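Lectin CEL-I, N-acetyl-D-galactosamine-specific C-type (Cucumaria echinata, PDB 1WMY) binds N-acetyl-D-galactosamine as a C-type lectin, probably through a calcium ion bound in its carbohydrate-recognition domain. Local coordinates at residues 107-112 against 122-127. Sequence-based numbering, arbitrary orientation.
Sequences NAEDYG and WNDNSA. With CA (calcium ion), chain D; CA (calcium ion), chain C; CA (calcium ion), chain E.
Tyr-111 and Asn-125 form an antiparallel hydrogen-bonded pair, Asn-125 N giving a 2.7 Å bond to Tyr-111 O and Tyr-111 N a weak return bond to Asn-125 O; Asp-110 also faces Asn-125, which makes a classic beta bulge in the hairpin of strands 111-115 and 122-125. Just before the bulge, Glu-109 leans over the second strand, its CB and CG lying against the backbone of Asn-125. With CG anti to its carbonyl carbon (chi1 -58°) and the chain extended beyond, its carboxylate comes over Asp-124, where OE1 lies 2.8 Å from Asp-124 O. These two acceptors are drawn together by the calcium ion of chain D, bound by Glu-109 OE1, Asn-123 OD1, Asp-124 O and Asp-124 OD1. In Asp-124, CG between backbone N and carbonyl carbon (chi1 58°) brings OD1 to the ion its backbone O binds. Gln-101 and Asp-103 add further ligands, while Trp-105, Gln-113 and Asn-104 hold the polar ends of Glu-109, Asn-123 and Asp-124 respectively. A water joins Glu-109 OE2 to Asn-125 OD1, which also accepts a 2.7 Å bond from Ser-126 N on an in-plane lone pair. Elsewhere, the edge of the Tyr-111 ring meets Ser-126 C and Ala-127 N, its CE1 3.6 Å from Ala-127 CB. Glu-109 O and Asp-110 OD2 bind the calcium of chain C, with Asp-77, Glu-81 and Asn-104; Asp-110 chelates the calcium of chain E with both oxygens, sharing OD2. A water on the chain C ion donates to Asp-124 OD2 at 2.6 Å, linking two metal sites. Glu-109 and Asn-123 also bind N-acetylgalactosamine, so the chain D calcium marks the sugar site. The clustered carboxylates probably depend on calcium to offset their negative charge, coupling metal binding to the shape of that site.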
loop_
_atom_site.group_PDB
_atom_site.type_symbol
_atom_site.label_atom_id
_atom_site.label_comp_id
_atom_site.label_asym_id
_atom_site.label_seq_id
_atom_site.Cartn_x
_atom_site.Cartn_y
_atom_site.Cartn_z
ATOM N N ASN A 107 16.236 31.620 -18.572
ATOM C CA ASN A 107 16.349 31.732 -17.138
ATOM C C ASN A 107 15.061 31.286 -16.414
ATOM O O ASN A 107 14.743 31.755 -15.323
ATOM C CB ASN A 107 16.823 33.183 -16.723
ATOM C CG ASN A 107 17.503 33.194 -15.284
ATOM O OD1 ASN A 107 17.967 32.129 -14.778
ATOM N ND2 ASN A 107 17.542 34.374 -14.622
ATOM N N ALA A 108 14.324 30.350 -17.013
ATOM C CA ALA A 108 13.019 30.018 -16.528
ATOM C C ALA A 108 12.580 28.560 -16.590
ATOM O O ALA A 108 11.371 28.325 -16.741
ATOM C CB ALA A 108 11.926 30.873 -17.271
ATOM N N GLU A 109 13.500 27.619 -16.495
ATOM C CA GLU A 109 13.172 26.214 -16.490
ATOM C C GLU A 109 13.655 25.494 -15.237
ATOM O O GLU A 109 14.845 25.209 -15.094
ATOM C CB GLU A 109 13.767 25.530 -17.743
ATOM C CG GLU A 109 13.276 26.169 -19.065
ATOM C CD GLU A 109 13.649 25.322 -20.287
ATOM O OE1 GLU A 109 14.783 24.791 -20.334
ATOM O OE2 GLU A 109 12.782 25.113 -21.182
ATOM N N ASP A 110 12.710 25.171 -14.334
ATOM C CA ASP A 110 13.083 24.542 -13.090
ATOM C C ASP A 110 12.526 23.113 -12.911
ATOM O O ASP A 110 12.534 22.590 -11.823
ATOM C CB ASP A 110 12.720 25.458 -11.912
ATOM C CG ASP A 110 13.570 26.726 -11.889
ATOM O OD1 ASP A 110 13.271 27.577 -11.083
ATOM O OD2 ASP A 110 14.618 26.901 -12.604
ATOM N N TYR A 111 12.010 22.518 -13.970
ATOM C CA TYR A 111 11.155 21.355 -13.782
ATOM C C TYR A 111 11.528 20.269 -14.771
ATOM O O TYR A 111 11.537 20.476 -15.990
ATOM C CB TYR A 111 9.698 21.699 -13.992
ATOM C CG TYR A 111 9.217 22.840 -13.133
ATOM C CD1 TYR A 111 8.801 24.019 -13.695
ATOM C CD2 TYR A 111 9.161 22.697 -11.764
ATOM C CE1 TYR A 111 8.362 25.054 -12.898
ATOM C CE2 TYR A 111 8.781 23.681 -10.937
ATOM C CZ TYR A 111 8.333 24.873 -11.485
ATOM O OH TYR A 111 7.891 25.883 -10.637
ATOM N N GLY A 112 11.798 19.098 -14.226
ATOM C CA GLY A 112 12.300 17.975 -15.019
ATOM C C GLY A 112 11.239 17.106 -15.681
ATOM O O GLY A 112 10.147 16.929 -15.133
ATOM N N TRP A 122 16.367 13.311 -20.179
ATOM C CA TRP A 122 15.733 14.359 -19.373
ATOM C C TRP A 122 15.926 15.745 -19.949
ATOM O O TRP A 122 16.963 16.084 -20.420
ATOM C CB TRP A 122 16.342 14.324 -17.980
ATOM C CG TRP A 122 16.203 13.043 -17.280
ATOM C CD1 TRP A 122 15.573 11.917 -17.723
ATOM C CD2 TRP A 122 16.660 12.769 -15.972
ATOM N NE1 TRP A 122 15.656 10.923 -16.767
ATOM C CE2 TRP A 122 16.325 11.416 -15.678
ATOM C CE3 TRP A 122 17.363 13.515 -15.012
ATOM C CZ2 TRP A 122 16.597 10.830 -14.417
ATOM C CZ3 TRP A 122 17.661 12.945 -13.811
ATOM C CH2 TRP A 122 17.277 11.607 -13.505
ATOM N N ASN A 123 14.885 16.572 -19.867
ATOM C CA ASN A 123 14.993 17.988 -20.172
ATOM C C ASN A 123 14.421 18.751 -18.967
ATOM O O ASN A 123 13.592 18.237 -18.214
ATOM C CB ASN A 123 14.147 18.271 -21.389
ATOM C CG ASN A 123 14.059 19.742 -21.689
ATOM O OD1 ASN A 123 15.063 20.420 -21.708
ATOM N ND2 ASN A 123 12.875 20.228 -21.974
ATOM N N ASP A 124 14.908 19.972 -18.745
ATOM C CA ASP A 124 14.264 20.891 -17.835
ATOM C C ASP A 124 13.356 21.814 -18.642
ATOM O O ASP A 124 13.718 22.277 -19.723
ATOM C CB ASP A 124 15.251 21.692 -17.025
ATOM C CG ASP A 124 16.224 22.525 -17.867
ATOM O OD1 ASP A 124 16.379 22.259 -19.063
ATOM O OD2 ASP A 124 16.875 23.452 -17.339
ATOM N N ASN A 125 12.195 22.118 -18.080
ATOM C CA ASN A 125 11.236 22.931 -18.760
ATOM C C ASN A 125 10.557 23.882 -17.753
ATOM O O ASN A 125 10.865 23.902 -16.569
ATOM C CB ASN A 125 10.257 22.019 -19.482
ATOM C CG ASN A 125 9.678 22.632 -20.756
ATOM O OD1 ASN A 125 9.367 23.824 -20.827
ATOM N ND2 ASN A 125 9.409 21.771 -21.718
ATOM N N SER A 126 9.631 24.675 -18.240
ATOM C CA SER A 126 9.146 25.773 -17.461
ATOM C C SER A 126 7.791 25.465 -16.802
ATOM O O SER A 126 7.175 24.454 -17.045
ATOM C CB SER A 126 9.020 27.005 -18.382
ATOM O OG SER A 126 7.911 26.799 -19.245
ATOM N N ALA A 127 7.327 26.421 -16.006
ATOM C CA ALA A 127 6.048 26.323 -15.311
ATOM C C ALA A 127 4.854 26.495 -16.250
ATOM O O ALA A 127 3.745 26.263 -15.857
ATOM C CB ALA A 127 5.967 27.368 -14.147
HETATM CA CA CA D . 15.659 22.798 -21.234
HETATM CA CA CA C . 16.483 25.832 -13.434
HETATM CA CA CA E . 15.304 28.896 -11.414
HETATM O O HOH W 1 14.949 29.601 -13.602
HETATM O O HOH W 2 8.970 28.861 -15.705
HETATM O O HOH W 3 10.640 26.658 -21.508
HETATM O O HOH W 4 17.775 24.445 -15.066
HETATM O O HOH W 5 14.040 30.645 -10.360
HETATM O O HOH W 6 15.924 28.286 -9.327
#